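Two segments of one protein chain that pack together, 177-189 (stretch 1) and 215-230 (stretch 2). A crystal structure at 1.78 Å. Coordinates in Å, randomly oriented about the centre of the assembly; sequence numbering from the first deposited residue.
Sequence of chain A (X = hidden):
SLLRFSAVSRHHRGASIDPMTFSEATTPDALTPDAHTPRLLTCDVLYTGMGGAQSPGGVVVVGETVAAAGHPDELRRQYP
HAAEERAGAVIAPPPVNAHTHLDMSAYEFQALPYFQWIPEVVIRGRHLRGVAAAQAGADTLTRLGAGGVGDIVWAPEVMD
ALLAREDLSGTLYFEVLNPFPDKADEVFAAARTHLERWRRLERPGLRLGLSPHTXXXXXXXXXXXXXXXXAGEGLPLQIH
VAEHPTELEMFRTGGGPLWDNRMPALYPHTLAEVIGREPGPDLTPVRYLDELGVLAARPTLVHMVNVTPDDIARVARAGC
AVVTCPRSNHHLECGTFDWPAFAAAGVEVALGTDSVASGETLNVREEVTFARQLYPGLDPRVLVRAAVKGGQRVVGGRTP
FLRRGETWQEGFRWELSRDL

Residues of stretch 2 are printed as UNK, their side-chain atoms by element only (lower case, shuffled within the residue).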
# COMPACT_ATOMS: atom_id res chain seq x y z
N LEU A 177 -0.31 17.86 -2.98
CA LEU A 177 -1.74 18.13 -2.97
C LEU A 177 -2.07 19.58 -3.30
O LEU A 177 -1.69 20.49 -2.57
CB LEU A 177 -2.29 17.78 -1.57
CG LEU A 177 -3.78 17.73 -1.23
CD1 LEU A 177 -3.92 17.26 0.22
CD2 LEU A 177 -4.45 19.09 -1.39
N ASN A 178 -2.77 19.80 -4.41
CA ASN A 178 -3.20 21.14 -4.80
C ASN A 178 -4.11 21.01 -6.01
O ASN A 178 -3.65 20.72 -7.11
CB ASN A 178 -2.02 22.04 -5.15
CG ASN A 178 -2.44 23.49 -5.32
OD1 ASN A 178 -3.29 23.80 -6.16
ND2 ASN A 178 -1.87 24.38 -4.52
N PRO A 179 -5.41 21.24 -5.83
CA PRO A 179 -6.43 21.14 -6.88
C PRO A 179 -6.63 22.33 -7.81
O PRO A 179 -7.50 22.28 -8.69
CB PRO A 179 -7.69 20.81 -6.09
CG PRO A 179 -7.50 21.67 -4.86
CD PRO A 179 -6.05 21.43 -4.50
N PHE A 180 -5.85 23.39 -7.64
CA PHE A 180 -5.97 24.60 -8.46
C PHE A 180 -5.08 24.59 -9.70
O PHE A 180 -3.86 24.71 -9.60
CB PHE A 180 -5.64 25.83 -7.61
CG PHE A 180 -6.55 26.01 -6.43
CD1 PHE A 180 -7.80 26.60 -6.58
CD2 PHE A 180 -6.16 25.57 -5.17
CE1 PHE A 180 -8.65 26.75 -5.49
CE2 PHE A 180 -7.01 25.71 -4.07
CZ PHE A 180 -8.26 26.30 -4.23
N PRO A 181 -5.68 24.45 -10.89
CA PRO A 181 -4.93 24.42 -12.15
C PRO A 181 -3.89 25.54 -12.30
O PRO A 181 -2.78 25.30 -12.78
CB PRO A 181 -6.03 24.51 -13.21
CG PRO A 181 -7.16 23.79 -12.57
CD PRO A 181 -7.13 24.32 -11.15
N ASP A 182 -4.26 26.75 -11.89
CA ASP A 182 -3.35 27.90 -12.02
C ASP A 182 -2.10 27.80 -11.16
O ASP A 182 -1.10 28.45 -11.44
CB ASP A 182 -4.10 29.20 -11.70
CG ASP A 182 -5.26 29.45 -12.63
OD1 ASP A 182 -5.15 29.12 -13.83
OD2 ASP A 182 -6.29 29.99 -12.17
N LYS A 183 -2.16 26.99 -10.11
CA LYS A 183 -1.02 26.82 -9.21
C LYS A 183 -0.15 25.62 -9.58
O LYS A 183 0.91 25.43 -9.01
CB LYS A 183 -1.51 26.66 -7.77
CG LYS A 183 -1.85 27.97 -7.07
CD LYS A 183 -2.83 28.81 -7.86
CE LYS A 183 -3.05 30.16 -7.19
NZ LYS A 183 -4.01 31.01 -7.95
N ALA A 184 -0.59 24.84 -10.56
CA ALA A 184 0.14 23.65 -10.97
C ALA A 184 1.63 23.83 -11.26
O ALA A 184 2.46 23.13 -10.69
CB ALA A 184 -0.55 23.00 -12.17
N ASP A 185 1.97 24.76 -12.15
CA ASP A 185 3.38 24.96 -12.50
C ASP A 185 4.27 25.25 -11.30
O ASP A 185 5.33 24.65 -11.15
CB ASP A 185 3.54 26.08 -13.53
CG ASP A 185 2.93 25.73 -14.87
OD1 ASP A 185 2.74 24.53 -15.15
OD2 ASP A 185 2.65 26.66 -15.66
N GLU A 186 3.85 26.18 -10.46
CA GLU A 186 4.66 26.54 -9.30
C GLU A 186 4.73 25.42 -8.27
O GLU A 186 5.77 25.22 -7.65
CB GLU A 186 4.16 27.83 -8.67
CG GLU A 186 4.51 29.08 -9.48
CD GLU A 186 6.02 29.22 -9.73
OE1 GLU A 186 6.79 29.34 -8.74
OE2 GLU A 186 6.43 29.20 -10.90
N VAL A 187 3.63 24.70 -8.06
CA VAL A 187 3.66 23.61 -7.09
C VAL A 187 4.61 22.53 -7.59
O VAL A 187 5.40 21.98 -6.82
CB VAL A 187 2.26 23.00 -6.87
CG1 VAL A 187 2.37 21.73 -6.03
CG2 VAL A 187 1.36 24.01 -6.17
N PHE A 188 4.54 22.23 -8.89
CA PHE A 188 5.41 21.22 -9.48
C PHE A 188 6.88 21.60 -9.31
O PHE A 188 7.71 20.78 -8.91
CB PHE A 188 5.09 21.03 -10.97
CG PHE A 188 6.07 20.15 -11.68
CD1 PHE A 188 6.15 18.79 -11.37
CD2 PHE A 188 6.96 20.68 -12.61
CE1 PHE A 188 7.11 17.98 -11.98
CE2 PHE A 188 7.92 19.88 -13.23
CZ PHE A 188 7.99 18.52 -12.91
N ALA A 189 7.20 22.86 -9.61
CA ALA A 189 8.57 23.35 -9.49
C ALA A 189 9.09 23.22 -8.06
O ALA A 189 10.24 22.84 -7.84
CB ALA A 189 8.64 24.81 -9.94
N UNK A 215 -7.19 11.97 -7.33
CA UNK A 215 -7.51 12.56 -8.64
C UNK A 215 -8.29 13.87 -8.51
O UNK A 215 -8.43 14.60 -9.48
c UNK A 215 -8.36 11.47 -9.32
c UNK A 215 -7.96 10.20 -8.61
c UNK A 215 -7.83 10.65 -7.18
N UNK A 216 -8.81 14.16 -7.31
CA UNK A 216 -9.58 15.38 -7.12
C UNK A 216 -8.95 16.44 -6.23
O UNK A 216 -9.52 17.53 -6.08
c UNK A 216 -11.05 12.87 -2.91
c UNK A 216 -11.11 14.26 -2.91
c UNK A 216 -10.95 12.89 -5.32
c UNK A 216 -11.09 14.96 -4.12
c UNK A 216 -10.96 12.18 -4.11
c UNK A 216 -11.01 14.28 -5.33
c UNK A 216 -10.99 15.03 -6.62
N UNK A 217 -7.79 16.15 -5.65
CA UNK A 217 -7.11 17.14 -4.82
C UNK A 217 -5.83 17.59 -5.52
O UNK A 217 -5.00 18.30 -4.95
c UNK A 217 -6.75 16.58 -3.42
c UNK A 217 -8.01 16.27 -2.63
o UNK A 217 -5.98 15.38 -3.56
N UNK A 218 -5.69 17.17 -6.78
CA UNK A 218 -4.54 17.53 -7.61
C UNK A 218 -5.13 17.90 -8.97
O UNK A 218 -5.83 17.09 -9.56
c UNK A 218 -3.01 15.91 -6.42
c UNK A 218 -3.56 16.33 -7.78
c UNK A 218 -2.40 16.72 -8.71
N UNK A 219 -4.85 19.11 -9.45
CA UNK A 219 -5.40 19.52 -10.75
C UNK A 219 -4.90 18.61 -11.87
O UNK A 219 -3.84 17.99 -11.75
c UNK A 219 -5.03 20.98 -11.05
o UNK A 219 -3.64 21.12 -11.32
N UNK A 220 -5.65 18.53 -12.96
CA UNK A 220 -5.26 17.69 -14.08
C UNK A 220 -3.86 18.07 -14.57
O UNK A 220 -3.05 17.20 -14.89
c UNK A 220 -7.24 20.22 -15.37
c UNK A 220 -6.03 20.94 -17.05
c UNK A 220 -6.43 19.20 -15.75
n UNK A 220 -5.69 19.69 -16.81
n UNK A 220 -6.97 21.28 -16.19
c UNK A 220 -6.27 17.81 -15.22
N UNK A 221 -3.58 19.37 -14.60
CA UNK A 221 -2.27 19.84 -15.05
C UNK A 221 -1.14 19.37 -14.13
O UNK A 221 -0.13 18.85 -14.60
c UNK A 221 -2.28 21.37 -15.15
c UNK A 221 -0.97 21.94 -15.68
n UNK A 221 2.00 24.16 -17.78
c UNK A 221 -1.03 23.45 -15.84
n UNK A 221 0.23 22.79 -18.27
n UNK A 221 0.25 23.98 -16.30
c UNK A 221 0.82 23.64 -17.45
N UNK A 222 -1.31 19.56 -12.83
CA UNK A 222 -0.29 19.14 -11.88
C UNK A 222 -0.11 17.62 -11.89
O UNK A 222 1.01 17.12 -11.74
c UNK A 222 0.31 19.25 -9.33
c UNK A 222 1.72 19.73 -9.66
c UNK A 222 -0.65 19.63 -10.47
c UNK A 222 -0.18 19.85 -8.02
N UNK A 223 -1.20 16.89 -12.07
CA UNK A 223 -1.14 15.43 -12.10
C UNK A 223 -0.26 14.94 -13.25
O UNK A 223 0.55 14.04 -13.09
c UNK A 223 -3.64 12.76 -9.75
c UNK A 223 -2.60 13.31 -12.25
s UNK A 223 -2.12 12.57 -10.66
c UNK A 223 -2.55 14.84 -12.24
N UNK A 224 -0.43 15.54 -14.43
CA UNK A 224 0.38 15.16 -15.58
C UNK A 224 1.83 15.59 -15.44
O UNK A 224 2.73 14.88 -15.86
c UNK A 224 -1.66 15.22 -18.85
c UNK A 224 -0.21 15.73 -16.87
n UNK A 224 -0.46 15.01 -19.66
n UNK A 224 0.06 12.97 -18.73
n UNK A 224 1.39 13.84 -20.38
c UNK A 224 -1.42 14.97 -17.37
c UNK A 224 0.33 13.94 -19.59
N UNK A 225 2.05 16.77 -14.86
CA UNK A 225 3.42 17.25 -14.66
C UNK A 225 4.14 16.27 -13.74
O UNK A 225 5.29 15.92 -13.97
c UNK A 225 3.03 19.83 -14.89
c UNK A 225 3.06 21.12 -14.06
c UNK A 225 3.98 19.94 -16.07
c UNK A 225 3.43 18.64 -14.02
N UNK A 226 3.43 15.82 -12.71
CA UNK A 226 4.02 14.89 -11.75
C UNK A 226 4.26 13.50 -12.34
O UNK A 226 5.35 12.94 -12.18
c UNK A 226 2.93 16.04 -9.68
c UNK A 226 1.82 15.80 -8.63
c UNK A 226 3.12 14.77 -10.52
c UNK A 226 4.26 16.40 -9.00
N UNK A 227 3.26 12.94 -13.02
CA UNK A 227 3.43 11.60 -13.58
C UNK A 227 4.49 11.58 -14.68
O UNK A 227 5.29 10.65 -14.75
c UNK A 227 2.10 11.03 -14.09
o UNK A 227 1.45 11.87 -15.02
N UNK A 228 4.50 12.60 -15.53
CA UNK A 228 5.50 12.67 -16.60
C UNK A 228 6.89 12.78 -16.00
O UNK A 228 7.83 12.11 -16.44
c UNK A 228 5.25 13.87 -17.52
o UNK A 228 3.65 14.65 -19.11
o UNK A 228 3.48 12.57 -18.46
c UNK A 228 4.04 13.68 -18.43
N UNK A 229 7.03 13.64 -14.99
CA UNK A 229 8.32 13.83 -14.33
C UNK A 229 8.81 12.52 -13.74
O UNK A 229 9.93 12.10 -13.99
c UNK A 229 9.49 15.13 -12.48
c UNK A 229 10.54 15.82 -13.09
c UNK A 229 11.75 16.04 -12.42
c UNK A 229 9.68 14.65 -11.18
c UNK A 229 10.88 14.86 -10.50
c UNK A 229 8.20 14.88 -13.22
c UNK A 229 11.91 15.55 -11.13
o UNK A 229 13.09 15.77 -10.46
N UNK A 230 7.95 11.86 -12.96
CA UNK A 230 8.31 10.59 -12.33
C UNK A 230 8.65 9.51 -13.34
O UNK A 230 9.62 8.77 -13.17
c UNK A 230 7.17 10.12 -11.42
O HOH W 1 -2.63 22.29 -9.16
O HOH W 2 -0.13 26.14 -13.66

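Position 215 has three carbons closing a ring onto the backbone N, and none reaches stretch 1: Pro215. At 216, one carbon leads to a six-carbon ring; the CA-to-CB bond points away from stretch 1: Phe216. Position 217 has a CB carrying one oxygen and one carbon, with CB 3.9 Å from Leu177 CG; this is Thr217, as valine would have no oxygen. Its backbone O accepts a weak bond from Asn178 N (2.7 Å, 119°).

Position 218 holds three carbons, forked at CB, which points away: Val218. Its CA lies 3.3 Å from Asn178 O, a CA-H...O contact with 147° at the hydrogen. At 219 a single carbon bears one oxygen: Ser219. Its N donates to Asn178 O (3.1 Å, 153°), and its CB lies 3.8 Å from Pro181 CG.

Position 220 has one carbon and a five-membered ring of three carbons and two nitrogens, hence His220; its NE2 is 4.4 Å from Pro181 CG. At 221, three carbons and a nitrogen lead to a carbon bearing two more nitrogens, a guanidinium: Arg221. NE and NH2 each lie 2.8 Å from Asp185 OD1, both weak bonds (126°) within a salt bridge.

Position 222 has four carbons forked at the second, the pattern of Leu222, since isoleucine would branch at CB. Its N donates to Ser219 OG (3.2 Å, 164°), capping the helix, and its CB meets Ala184 CB at 3.8 Å. Position 223, two carbons, a sulfur and a carbon, is Met223; 224, another guanidinium chain, is Arg224. Neither touches stretch 1.

Position 225 again has four carbons forked at the second: Leu225. Its CB lies 4.0 Å from the centroid of the Phe188 ring, 23° off the ring normal. Position 226 repeats the fork: Leu226, whose CD2 lies near the ring edge, 3.9 Å from Phe188 CD1. Position 227, one carbon and one oxygen, is Ser227. At 228, two carbons, the second with two oxygens, give Asp228, whose OD2 pairs with Arg224 NH2 at 2.7 Å. Position 229 has a six-carbon ring bearing an oxygen: Tyr229, its CB 3.5 Å from Phe188 CE1. Position 230 has one carbon: Ala230.

The contact joins a single backbone bridge to helix packing. Asn178 pairs with the backbone around Val218; beyond it, the helix axes approach to 9.0 Å at their closest, inclined at 32°. Ala184, its CB pointing toward stretch 2, packs against Leu222, the two CA atoms 4.6 Å apart, while Phe188 fills a hole among Leu222, Leu225, Leu226 and Tyr229, its edge toward the tyrosine face (planes at 78°). Water 1 links Asn178 O, Phe180 O and Ser219 OG.

Stretch 2 (215-230) PFTVSHRLMRLLSDYA
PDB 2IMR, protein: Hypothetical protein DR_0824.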